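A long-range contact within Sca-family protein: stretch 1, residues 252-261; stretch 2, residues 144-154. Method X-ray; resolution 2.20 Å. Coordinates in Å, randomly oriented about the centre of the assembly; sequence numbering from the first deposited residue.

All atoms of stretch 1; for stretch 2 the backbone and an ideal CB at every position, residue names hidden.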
# COMPACT_ATOMS: atom_id res chain seq x y z
N SER A 252 -12.98 -9.57 -7.51
CA SER A 252 -13.29 -10.79 -6.75
C SER A 252 -12.18 -11.01 -5.71
O SER A 252 -11.07 -10.49 -5.86
CB SER A 252 -13.41 -11.99 -7.68
OG SER A 252 -12.18 -12.25 -8.35
N LYS A 253 -12.49 -11.75 -4.64
CA LYS A 253 -11.58 -12.11 -3.55
C LYS A 253 -10.27 -12.70 -4.08
O LYS A 253 -9.22 -12.40 -3.51
CB LYS A 253 -12.25 -13.13 -2.60
CG LYS A 253 -13.13 -12.52 -1.53
CD LYS A 253 -13.84 -13.61 -0.73
CE LYS A 253 -14.61 -13.08 0.46
NZ LYS A 253 -15.88 -12.40 0.06
N ASP A 254 -10.33 -13.51 -5.16
CA ASP A 254 -9.15 -14.16 -5.75
C ASP A 254 -8.16 -13.24 -6.46
O ASP A 254 -7.00 -13.61 -6.60
CB ASP A 254 -9.57 -15.30 -6.71
CG ASP A 254 -9.88 -16.60 -5.98
OD1 ASP A 254 -9.01 -17.07 -5.20
OD2 ASP A 254 -11.00 -17.14 -6.17
N LYS A 255 -8.61 -12.07 -6.91
CA LYS A 255 -7.78 -11.09 -7.64
C LYS A 255 -7.51 -9.82 -6.82
O LYS A 255 -6.78 -8.94 -7.28
CB LYS A 255 -8.48 -10.69 -8.95
CG LYS A 255 -8.55 -11.80 -9.98
CD LYS A 255 -9.13 -11.30 -11.30
CE LYS A 255 -9.28 -12.39 -12.33
NZ LYS A 255 -7.97 -12.84 -12.88
N ALA A 256 -8.11 -9.73 -5.63
CA ALA A 256 -8.07 -8.55 -4.77
C ALA A 256 -6.73 -8.20 -4.16
O ALA A 256 -6.08 -9.03 -3.55
CB ALA A 256 -9.09 -8.68 -3.67
N VAL A 257 -6.36 -6.93 -4.31
CA VAL A 257 -5.19 -6.33 -3.67
C VAL A 257 -5.70 -5.13 -2.89
O VAL A 257 -6.82 -4.70 -3.13
CB VAL A 257 -4.01 -6.02 -4.60
CG1 VAL A 257 -3.29 -7.31 -4.98
CG2 VAL A 257 -4.46 -5.23 -5.82
N TYR A 258 -4.91 -4.63 -1.94
CA TYR A 258 -5.35 -3.60 -1.00
C TYR A 258 -4.31 -2.53 -0.72
O TYR A 258 -3.11 -2.74 -0.91
CB TYR A 258 -5.64 -4.30 0.36
CG TYR A 258 -6.70 -5.39 0.30
CD1 TYR A 258 -6.38 -6.67 -0.12
CD2 TYR A 258 -8.01 -5.14 0.68
CE1 TYR A 258 -7.36 -7.66 -0.26
CE2 TYR A 258 -8.99 -6.13 0.59
CZ TYR A 258 -8.66 -7.38 0.11
OH TYR A 258 -9.60 -8.36 0.03
N PHE A 259 -4.80 -1.39 -0.23
CA PHE A 259 -3.99 -0.35 0.35
C PHE A 259 -4.23 -0.54 1.84
O PHE A 259 -5.38 -0.58 2.27
CB PHE A 259 -4.40 1.06 -0.10
CG PHE A 259 -3.54 2.10 0.58
CD1 PHE A 259 -2.22 2.31 0.17
CD2 PHE A 259 -4.03 2.84 1.65
CE1 PHE A 259 -1.41 3.24 0.84
CE2 PHE A 259 -3.22 3.78 2.31
CZ PHE A 259 -1.91 3.97 1.90
N THR A 260 -3.16 -0.76 2.63
CA THR A 260 -3.32 -0.97 4.06
C THR A 260 -2.66 0.15 4.84
O THR A 260 -1.72 0.75 4.33
CB THR A 260 -2.88 -2.39 4.52
OG1 THR A 260 -1.46 -2.47 4.55
CG2 THR A 260 -3.48 -3.54 3.64
N ALA A 261 -3.16 0.43 6.05
CA ALA A 261 -2.64 1.46 6.94
C ALA A 261 -2.68 0.91 8.36
O ALA A 261 -3.69 0.32 8.78
CB ALA A 261 -3.45 2.75 6.80
N UNK A 144 2.90 -12.75 -4.87
CA UNK A 144 3.14 -12.65 -3.43
C UNK A 144 2.19 -11.64 -2.78
O UNK A 144 1.87 -11.80 -1.61
CB UNK A 144 4.59 -12.25 -3.16
N UNK A 145 1.73 -10.63 -3.54
CA UNK A 145 0.78 -9.64 -3.02
C UNK A 145 -0.60 -10.25 -2.78
O UNK A 145 -1.15 -10.06 -1.70
CB UNK A 145 0.66 -8.46 -3.99
N UNK A 146 -1.13 -11.00 -3.77
CA UNK A 146 -2.43 -11.66 -3.69
C UNK A 146 -2.42 -12.69 -2.54
O UNK A 146 -3.32 -12.66 -1.69
CB UNK A 146 -2.77 -12.33 -5.02
N UNK A 147 -1.39 -13.55 -2.49
CA UNK A 147 -1.23 -14.57 -1.45
C UNK A 147 -0.97 -13.92 -0.09
O UNK A 147 -1.52 -14.37 0.90
CB UNK A 147 -0.09 -15.52 -1.81
N UNK A 148 -0.17 -12.86 -0.07
CA UNK A 148 0.19 -12.11 1.13
C UNK A 148 -1.02 -11.50 1.81
O UNK A 148 -1.21 -11.71 3.01
CB UNK A 148 1.19 -11.01 0.78
N UNK A 149 -1.85 -10.76 1.03
CA UNK A 149 -3.06 -10.13 1.58
C UNK A 149 -4.06 -11.18 2.07
O UNK A 149 -4.63 -11.00 3.14
CB UNK A 149 -3.72 -9.24 0.53
N UNK A 150 -4.22 -12.29 1.31
CA UNK A 150 -5.11 -13.39 1.67
C UNK A 150 -4.67 -14.03 2.98
O UNK A 150 -5.51 -14.31 3.83
CB UNK A 150 -5.15 -14.44 0.56
N UNK A 151 -3.36 -14.25 3.15
CA UNK A 151 -2.82 -14.87 4.36
C UNK A 151 -2.96 -13.96 5.57
O UNK A 151 -3.32 -14.44 6.63
CB UNK A 151 -1.35 -15.24 4.16
N UNK A 152 -2.77 -12.65 5.40
CA UNK A 152 -2.95 -11.68 6.49
C UNK A 152 -4.42 -11.66 6.93
O UNK A 152 -4.72 -11.83 8.12
CB UNK A 152 -2.50 -10.28 6.05
N UNK A 153 -5.34 -11.46 5.97
CA UNK A 153 -6.77 -11.43 6.25
C UNK A 153 -7.26 -12.76 6.81
O UNK A 153 -8.04 -12.72 7.75
CB UNK A 153 -7.55 -11.08 4.98
N UNK A 154 -6.78 -13.92 6.32
CA UNK A 154 -7.20 -15.20 6.88
C UNK A 154 -6.62 -15.49 8.28
O UNK A 154 -7.31 -16.09 9.08
CB UNK A 154 -6.80 -16.32 5.92

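Stretch 2 is one helical run, and its successive CA-to-CB bonds sweep around the axis, so only some positions face stretch 1.

Position 144 has nothing of stretch 1 within reach of its ideal CB, so many residues would suit. It is Ile144, with no contact here.

Position 145 points toward stretch 1, with its ideal CB 4.2 Å from Val257 CG1. An aliphatic stem fits, whatever its end. The residue is Glu145, whose carboxylate is hydrogen-bonded elsewhere in the structure.

Position 146 points sideways, past the Asp254 and Ala256 carbonyls and near the methyl Val257 CG1. Leu, Ile, Val or Met would suit. Ile146 is deposited, chi1 m and chi2 t. Its CG1 packs 4.0 Å from Val257 CG1, and its CG2 sits 3.4 Å from Asp254 O. Its backbone is also tied across: water 1 donates to Ile146 O (2.8 Å) and to Ala256 O (2.7 Å).

Positions 147 and 148 are out of reach. At 147 stretch 1 sets no limit, and many residues would suit. At 148 an ideal CB would come within 2.6 Å of the carbonyl O of 144, which favours glycine. They are Ala147 and Gly148.

Position 149 points toward stretch 1. Its ideal CB is 3.8 Å from Tyr258 CD1, and Val257, just before the strand, and Thr260, within it, offer more carbon surface. A long apolar or aromatic side chain would suit. Tyr149 fills the space. Tyr258 CB lies over the face of the Tyr149 ring, 4.3 Å from its centroid, as a CH-pi contact. The edge of the Tyr258 ring also turns toward this face in an offset edge-to-face pair. Thr260 CG2 is 3.6 Å from Tyr149 CE1, and Tyr149 OH reaches to 3.2 Å from Tyr258 O.

Position 150 starts sideways, with no close neighbour at its ideal CB. The Asp254 carboxylate lies further off, so a long basic residue, Lys or Arg, would suit. Lys150 extends with chi2 to chi4 all t. Its NZ forms a salt bridge and hydrogen bond with Asp254 OD1 (3.1 Å), plus a weak hydrogen bond to Asp254 O (3.5 Å).

Positions 151 and 152, out of reach with the choice open, are Asn151 and Val152.

Position 153 points toward stretch 1, but its ideal CB has no close neighbour. A side chain long enough to reach the Tyr258 ring is wanted: an aromatic, His or Met. His153 presents its ring edge to the Tyr258 face, with His153 CE1 3.5 Å from Tyr258 CE1. Water 2 bridges His153 ND1 and Tyr258 OH, 3.2 Å from each.

Position 154 is out of reach, so many residues would suit. It is Asn154.

Stretch 2 (144-154) IEIAGYKNVHN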
# COMPACT_ATOMS: atom_id res chain seq x y z
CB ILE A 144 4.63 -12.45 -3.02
CG1 ILE A 144 5.23 -11.11 -3.50
CG2 ILE A 144 5.43 -13.65 -3.54
CD1 ILE A 144 5.25 -9.97 -2.50
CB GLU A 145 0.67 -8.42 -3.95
CG GLU A 145 1.82 -7.45 -3.77
CD GLU A 145 2.18 -6.64 -5.01
OE1 GLU A 145 1.47 -6.76 -6.03
OE2 GLU A 145 3.17 -5.88 -4.95
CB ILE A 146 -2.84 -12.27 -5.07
CG1 ILE A 146 -3.18 -11.15 -6.10
CG2 ILE A 146 -4.00 -13.31 -4.93
CD1 ILE A 146 -3.11 -11.59 -7.56
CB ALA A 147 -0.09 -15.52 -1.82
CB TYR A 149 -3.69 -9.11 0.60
CG TYR A 149 -2.87 -7.84 0.47
CD1 TYR A 149 -2.60 -7.05 1.58
CD2 TYR A 149 -2.38 -7.42 -0.77
CE1 TYR A 149 -1.81 -5.91 1.48
CE2 TYR A 149 -1.61 -6.25 -0.88
CZ TYR A 149 -1.33 -5.50 0.24
OH TYR A 149 -0.58 -4.35 0.16
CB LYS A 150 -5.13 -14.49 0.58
CG LYS A 150 -6.11 -14.23 -0.56
CD LYS A 150 -5.99 -15.33 -1.64
CE LYS A 150 -6.71 -14.99 -2.92
NZ LYS A 150 -6.33 -15.90 -4.04
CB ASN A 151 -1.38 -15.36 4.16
CG ASN A 151 -1.30 -16.57 3.24
OD1 ASN A 151 -2.29 -17.01 2.62
ND2 ASN A 151 -0.13 -17.13 3.10
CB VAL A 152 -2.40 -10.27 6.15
CG1 VAL A 152 -2.79 -9.24 7.20
CG2 VAL A 152 -0.88 -10.32 6.00
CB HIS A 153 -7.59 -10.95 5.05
CG HIS A 153 -7.23 -9.56 4.60
ND1 HIS A 153 -7.26 -9.21 3.26
CD2 HIS A 153 -6.83 -8.49 5.32
CE1 HIS A 153 -6.88 -7.94 3.21
NE2 HIS A 153 -6.60 -7.47 4.42
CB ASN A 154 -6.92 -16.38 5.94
CG ASN A 154 -7.74 -16.37 4.67
OD1 ASN A 154 -8.80 -15.73 4.56
ND2 ASN A 154 -7.27 -17.09 3.66
O HOH W 1 -5.57 -10.92 -1.71
O HOH W 2 -7.99 -11.02 0.71
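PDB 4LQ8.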